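Local coordinates for putative Nudix hydrolase DR_0079 (Deinococcus radiodurans, PDB 2O5F), which hydrolyses nucleoside di- and triphosphates to monophosphates with magnesium as cofactor, with a marked preference for CDP and CTP, at residues F40-Q45 with V118-S123; H144-I149 with D158-V163. All coordinates share one frame; numbering follows the deposited sequence.

Contact 1 of 2, residues F40-Q45 with V118-S123; sequences FLRNSQ and VYELRS
Strands 35-42 and 115-122 are the two inner strands of the mixed four-stranded sheet in this Nudix fold, and Phe40-Arg42 pairs with Glu120-Arg122 where the parallel run ends. Phe40 is bonded through both its N and its O: its N donates to Tyr119 O at 3.0 Å, and its O takes Leu121 N at 2.8 Å. Two residues on, Arg42 N reaches Leu121 O, again at 2.8 Å. Leu41 and Leu121 share one face here, where Leu41 CD1 touches Leu121 CD2 and, equally close, Ser123 CB. Phe40, Glu120 and both arginines lie on the other. Arg42 runs out with CG anti to its backbone N (chi1 -176°) and bends at chi3, and the Glu120 carboxylate lies over one face of its guanidinium, toward the rim, the two planes 34° apart. The salt bridge, Arg42 NH2 to Glu120 OE1 at 2.9 Å, rests on charge alone, since the oxygen sits well out of the guanidinium plane. Arg100 and Tyr167 also hold this carboxylate, one at each oxygen. Arg122, bent at chi2 and chi3, curls back over the strand end and brings its NE to Arg42 O at 3.0 Å; the bond is almost straight at hydrogen, yet it arrives from above the carbonyl plane. Its NH2 makes a weak bond to Asn43 O at 3.1 Å. An alanine in place of Arg122 would probably cost Arg42 O its shorter bond, leaving the weak one from Ser123 N, and Asn43 O its weak tie. Two like charges come close here, Arg42 NH2 lying over one face of the Arg122 guanidinium, and the nearby Glu120 carboxylate would probably ease the repulsion. Past the strand, Asn43 OD1 accepts from Gln45 N in an Asx turn.

Contact 2 of 2, residues H144-I149 with D158-V163; sequences HLLARI and DLAELV
Leu146 and Val163 meet tip to tip between helices 142-151 and 159-166, a near-antiparallel helix pair late in the Nudix domain; the axes of the short segments approach to 10.1 Å, at 148° between their directions. From Leu146 CB the chain turns with CG anti to the carbonyl carbon (chi1 -71°), and this carries the branch point to 4.0 Å from Val163 CG1. CD1 comes equally close to that same methyl. CD2 reaches the Ala160 backbone, 3.8 Å from Ala160 O and almost as near to Ala160 CA, and still brushes Ala160 CB and Val163 CB. The small alanine lets the leucine tip settle against the main chain of the facing helix. Beside it, Ile149 sets its CG2 on Ala160 CB. Leu145 packs on the more buried side of the pair, each of its methyls meeting a different residue: CD1 approaches Leu159 CD2 at 4.2 Å, and CD2 crosses toward Val163. The side-chain packing is apolar, and Phe40 of the central sheet adjoins both Leu159 and Val163. Val163 splits its two branches between neighbouring leucines, with CG1 against Leu146 and CG2 3.8 Å from Leu145 CD2.

How the contacts relate
Contact 1 is the more buried of the two and joins inner strands of the sheet, whereas contact 2 is partly buried and joins two helices, of which 159-166 packs on the sheet. Their chemistry follows: main-chain hydrogen bonds and charged groups near the strand ends in the first, apolar side-chain packing in the second. They share no strand or helix, but they meet directly. The ring of Phe40 puts CZ 3.8 Å from Val163 CG2 and CE1 equally near Leu159 CD1, while Val118 CG2 packs on Leu162 CD2. Helix 159-166 thus touches both partners: strands 35-42 and 115-122 through Leu159, Leu162 and Val163, and helix 142-151 through Leu159, Ala160 and Val163.

Contact 1 of 2, residues F40-Q45 with V118-S123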
loop_
_atom_site.group_PDB
_atom_site.type_symbol
_atom_site.label_atom_id
_atom_site.label_comp_id
_atom_site.label_asym_id
_atom_site.label_seq_id
_atom_site.Cartn_x
_atom_site.Cartn_y
_atom_site.Cartn_z
ATOM N N PHE A 40 -5.614 -0.900 2.851
ATOM C CA PHE A 40 -6.864 -1.112 2.165
ATOM C C PHE A 40 -7.948 -0.426 2.973
ATOM O O PHE A 40 -7.969 -0.520 4.200
ATOM C CB PHE A 40 -7.183 -2.604 2.073
ATOM C CG PHE A 40 -6.343 -3.345 1.081
ATOM C CD1 PHE A 40 -6.514 -3.137 -0.281
ATOM C CD2 PHE A 40 -5.384 -4.259 1.505
ATOM C CE1 PHE A 40 -5.739 -3.834 -1.218
ATOM C CE2 PHE A 40 -4.601 -4.960 0.576
ATOM C CZ PHE A 40 -4.784 -4.742 -0.788
ATOM N N LEU A 41 -8.824 0.280 2.277
ATOM C CA LEU A 41 -9.953 0.947 2.903
ATOM C C LEU A 41 -11.116 -0.016 2.661
ATOM O O LEU A 41 -11.473 -0.276 1.512
ATOM C CB LEU A 41 -10.222 2.279 2.201
ATOM C CG LEU A 41 -11.441 3.080 2.669
ATOM C CD1 LEU A 41 -11.204 3.586 4.088
ATOM C CD2 LEU A 41 -11.676 4.255 1.727
ATOM N N ARG A 42 -11.696 -0.564 3.727
ATOM C CA ARG A 42 -12.809 -1.497 3.564
ATOM C C ARG A 42 -14.085 -0.984 4.222
ATOM O O ARG A 42 -14.061 -0.506 5.358
ATOM C CB ARG A 42 -12.458 -2.872 4.148
ATOM C CG ARG A 42 -13.542 -3.921 3.913
ATOM C CD ARG A 42 -13.227 -5.237 4.604
ATOM N NE ARG A 42 -13.041 -5.049 6.040
ATOM C CZ ARG A 42 -12.858 -6.037 6.910
ATOM N NH1 ARG A 42 -12.837 -7.298 6.493
ATOM N NH2 ARG A 42 -12.689 -5.765 8.198
ATOM N N ASN A 43 -15.200 -1.083 3.507
ATOM C CA ASN A 43 -16.468 -0.620 4.048
ATOM C C ASN A 43 -17.219 -1.737 4.775
ATOM O O ASN A 43 -16.712 -2.845 4.930
ATOM C CB ASN A 43 -17.345 -0.009 2.946
ATOM C CG ASN A 43 -17.732 -1.001 1.852
ATOM O OD1 ASN A 43 -17.682 -2.215 2.039
ATOM N ND2 ASN A 43 -18.143 -0.470 0.698
ATOM N N SER A 44 -18.432 -1.431 5.220
ATOM C CA SER A 44 -19.239 -2.399 5.951
ATOM C C SER A 44 -19.834 -3.457 5.029
ATOM O O SER A 44 -20.454 -4.414 5.490
ATOM C CB SER A 44 -20.350 -1.671 6.705
ATOM O OG SER A 44 -21.086 -0.842 5.836
ATOM N N GLN A 45 -19.639 -3.279 3.727
ATOM C CA GLN A 45 -20.140 -4.218 2.733
ATOM C C GLN A 45 -19.067 -5.237 2.352
ATOM O O GLN A 45 -19.305 -6.122 1.537
ATOM C CB GLN A 45 -20.608 -3.445 1.494
ATOM C CG GLN A 45 -21.929 -2.699 1.683
ATOM C CD GLN A 45 -21.949 -1.339 0.988
ATOM O OE1 GLN A 45 -21.655 -0.304 1.602
ATOM N NE2 GLN A 45 -22.282 -1.338 -0.302
ATOM N N VAL A 118 0.993 -3.839 6.282
ATOM C CA VAL A 118 -0.255 -3.634 5.563
ATOM C C VAL A 118 -1.289 -3.287 6.628
ATOM O O VAL A 118 -1.369 -3.948 7.664
ATOM C CB VAL A 118 -0.698 -4.914 4.815
ATOM C CG1 VAL A 118 -1.875 -4.609 3.894
ATOM C CG2 VAL A 118 0.469 -5.481 4.020
ATOM N N TYR A 119 -2.058 -2.238 6.374
ATOM C CA TYR A 119 -3.075 -1.777 7.311
ATOM C C TYR A 119 -4.458 -1.876 6.705
ATOM O O TYR A 119 -4.609 -1.987 5.490
ATOM C CB TYR A 119 -2.828 -0.312 7.657
ATOM C CG TYR A 119 -1.489 -0.039 8.274
ATOM C CD1 TYR A 119 -1.280 -0.226 9.642
ATOM C CD2 TYR A 119 -0.421 0.409 7.493
ATOM C CE1 TYR A 119 -0.044 0.033 10.215
ATOM C CE2 TYR A 119 0.818 0.667 8.060
ATOM C CZ TYR A 119 0.999 0.479 9.417
ATOM O OH TYR A 119 2.228 0.746 9.980
ATOM N N GLU A 120 -5.472 -1.831 7.558
ATOM C CA GLU A 120 -6.841 -1.839 7.076
ATOM C C GLU A 120 -7.521 -0.623 7.697
ATOM O O GLU A 120 -7.505 -0.450 8.916
ATOM C CB GLU A 120 -7.579 -3.118 7.480
ATOM C CG GLU A 120 -9.026 -3.131 7.008
ATOM C CD GLU A 120 -9.752 -4.417 7.347
ATOM O OE1 GLU A 120 -9.998 -4.660 8.550
ATOM O OE2 GLU A 120 -10.063 -5.185 6.409
ATOM N N LEU A 121 -8.084 0.229 6.848
ATOM C CA LEU A 121 -8.783 1.434 7.280
ATOM C C LEU A 121 -10.271 1.127 7.117
ATOM O O LEU A 121 -10.676 0.542 6.112
ATOM C CB LEU A 121 -8.388 2.614 6.380
ATOM C CG LEU A 121 -8.464 4.050 6.909
ATOM C CD1 LEU A 121 -7.397 4.240 7.982
ATOM C CD2 LEU A 121 -8.225 5.044 5.764
ATOM N N ARG A 122 -11.083 1.501 8.103
ATOM C CA ARG A 122 -12.522 1.247 8.031
ATOM C C ARG A 122 -13.326 2.523 7.778
ATOM O O ARG A 122 -13.235 3.485 8.543
ATOM C CB ARG A 122 -13.020 0.594 9.331
ATOM C CG ARG A 122 -12.324 -0.702 9.726
ATOM C CD ARG A 122 -12.290 -1.689 8.569
ATOM N NE ARG A 122 -13.609 -1.873 7.974
ATOM C CZ ARG A 122 -14.595 -2.562 8.536
ATOM N NH1 ARG A 122 -14.412 -3.145 9.715
ATOM N NH2 ARG A 122 -15.766 -2.658 7.924
ATOM N N SER A 123 -14.120 2.517 6.710
ATOM C CA SER A 123 -14.958 3.652 6.362
ATOM C C SER A 123 -15.938 3.308 5.256
ATOM O O SER A 123 -15.608 2.559 4.334
ATOM C CB SER A 123 -14.118 4.841 5.896
ATOM O OG SER A 123 -14.956 5.942 5.564
#

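Contact 2 of 2, residues H144-I149 with D158-V163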
loop_
_atom_site.group_PDB
_atom_site.type_symbol
_atom_site.label_atom_id
_atom_site.label_comp_id
_atom_site.label_asym_id
_atom_site.label_seq_id
_atom_site.Cartn_x
_atom_site.Cartn_y
_atom_site.Cartn_z
ATOM N N HIS A 144 -14.034 -9.887 -7.264
ATOM C CA HIS A 144 -14.100 -9.166 -8.534
ATOM C C HIS A 144 -12.744 -8.547 -8.878
ATOM O O HIS A 144 -12.320 -8.552 -10.035
ATOM C CB HIS A 144 -15.166 -8.064 -8.468
ATOM C CG HIS A 144 -16.570 -8.565 -8.596
ATOM N ND1 HIS A 144 -17.669 -7.774 -8.347
ATOM C CD2 HIS A 144 -17.056 -9.780 -8.958
ATOM C CE1 HIS A 144 -18.771 -8.477 -8.545
ATOM N NE2 HIS A 144 -18.426 -9.695 -8.916
ATOM N N LEU A 145 -12.066 -8.010 -7.870
ATOM C CA LEU A 145 -10.764 -7.396 -8.096
ATOM C C LEU A 145 -9.765 -8.428 -8.617
ATOM O O LEU A 145 -9.078 -8.201 -9.620
ATOM C CB LEU A 145 -10.224 -6.785 -6.802
ATOM C CG LEU A 145 -8.789 -6.248 -6.864
ATOM C CD1 LEU A 145 -8.679 -5.175 -7.959
ATOM C CD2 LEU A 145 -8.401 -5.655 -5.502
ATOM N N LEU A 146 -9.674 -9.557 -7.922
ATOM C CA LEU A 146 -8.752 -10.619 -8.327
ATOM C C LEU A 146 -9.101 -11.135 -9.729
ATOM O O LEU A 146 -8.208 -11.459 -10.534
ATOM C CB LEU A 146 -8.790 -11.763 -7.305
ATOM C CG LEU A 146 -8.141 -11.426 -5.956
ATOM C CD1 LEU A 146 -8.294 -12.594 -4.980
ATOM C CD2 LEU A 146 -6.655 -11.130 -6.192
ATOM N N ALA A 147 -10.396 -11.214 -10.030
ATOM C CA ALA A 147 -10.825 -11.666 -11.350
ATOM C C ALA A 147 -10.280 -10.734 -12.449
ATOM O O ALA A 147 -9.784 -11.207 -13.467
ATOM C CB ALA A 147 -12.351 -11.736 -11.421
ATOM N N ARG A 148 -10.376 -9.424 -12.238
ATOM C CA ARG A 148 -9.876 -8.454 -13.216
ATOM C C ARG A 148 -8.373 -8.630 -13.426
ATOM O O ARG A 148 -7.892 -8.588 -14.557
ATOM C CB ARG A 148 -10.123 -7.017 -12.751
ATOM C CG ARG A 148 -11.577 -6.550 -12.728
ATOM C CD ARG A 148 -11.618 -5.056 -12.397
ATOM N NE ARG A 148 -12.977 -4.539 -12.256
ATOM C CZ ARG A 148 -13.268 -3.257 -12.068
ATOM N NH1 ARG A 148 -14.535 -2.876 -11.939
ATOM N NH2 ARG A 148 -12.290 -2.354 -12.011
ATOM N N ILE A 149 -7.630 -8.808 -12.334
ATOM C CA ILE A 149 -6.183 -8.990 -12.424
ATOM C C ILE A 149 -5.878 -10.253 -13.222
ATOM O O ILE A 149 -5.010 -10.250 -14.093
ATOM C CB ILE A 149 -5.522 -9.133 -11.028
ATOM C CG1 ILE A 149 -5.988 -8.010 -10.094
ATOM C CG2 ILE A 149 -4.003 -9.099 -11.167
ATOM C CD1 ILE A 149 -5.819 -6.632 -10.641
ATOM N N ASP A 158 2.097 -5.983 -6.747
ATOM C CA ASP A 158 1.828 -6.735 -5.520
ATOM C C ASP A 158 0.387 -6.699 -5.042
ATOM O O ASP A 158 0.066 -7.268 -3.999
ATOM C CB ASP A 158 2.729 -6.259 -4.380
ATOM C CG ASP A 158 4.199 -6.542 -4.637
ATOM O OD1 ASP A 158 4.520 -7.550 -5.307
ATOM O OD2 ASP A 158 5.028 -5.764 -4.134
ATOM N N LEU A 159 -0.481 -6.043 -5.801
ATOM C CA LEU A 159 -1.879 -5.933 -5.405
ATOM C C LEU A 159 -2.566 -7.282 -5.230
ATOM O O LEU A 159 -3.137 -7.545 -4.181
ATOM C CB LEU A 159 -2.646 -5.078 -6.416
ATOM C CG LEU A 159 -4.134 -4.870 -6.129
ATOM C CD1 LEU A 159 -4.331 -4.288 -4.727
ATOM C CD2 LEU A 159 -4.718 -3.940 -7.183
ATOM N N ALA A 160 -2.503 -8.136 -6.249
ATOM C CA ALA A 160 -3.142 -9.442 -6.176
ATOM C C ALA A 160 -2.661 -10.257 -4.975
ATOM O O ALA A 160 -3.479 -10.788 -4.218
ATOM C CB ALA A 160 -2.912 -10.224 -7.466
ATOM N N GLU A 161 -1.344 -10.354 -4.796
ATOM C CA GLU A 161 -0.781 -11.119 -3.683
ATOM C C GLU A 161 -1.199 -10.548 -2.322
ATOM O O GLU A 161 -1.484 -11.306 -1.392
ATOM C CB GLU A 161 0.755 -11.182 -3.793
ATOM C CG GLU A 161 1.449 -11.880 -2.609
ATOM C CD GLU A 161 2.913 -12.252 -2.885
ATOM O OE1 GLU A 161 3.517 -11.706 -3.827
ATOM O OE2 GLU A 161 3.469 -13.088 -2.146
ATOM N N LEU A 162 -1.239 -9.222 -2.200
ATOM C CA LEU A 162 -1.648 -8.611 -0.933
ATOM C C LEU A 162 -3.097 -8.945 -0.600
ATOM O O LEU A 162 -3.440 -9.217 0.562
ATOM C CB LEU A 162 -1.486 -7.090 -0.977
ATOM C CG LEU A 162 -0.055 -6.571 -0.827
ATOM C CD1 LEU A 162 -0.055 -5.047 -0.926
ATOM C CD2 LEU A 162 0.507 -7.012 0.540
ATOM N N VAL A 163 -3.953 -8.921 -1.617
ATOM C CA VAL A 163 -5.365 -9.230 -1.413
ATOM C C VAL A 163 -5.536 -10.687 -0.998
ATOM O O VAL A 163 -6.288 -10.994 -0.068
ATOM C CB VAL A 163 -6.190 -8.964 -2.690
ATOM C CG1 VAL A 163 -7.610 -9.514 -2.532
ATOM C CG2 VAL A 163 -6.237 -7.475 -2.965
#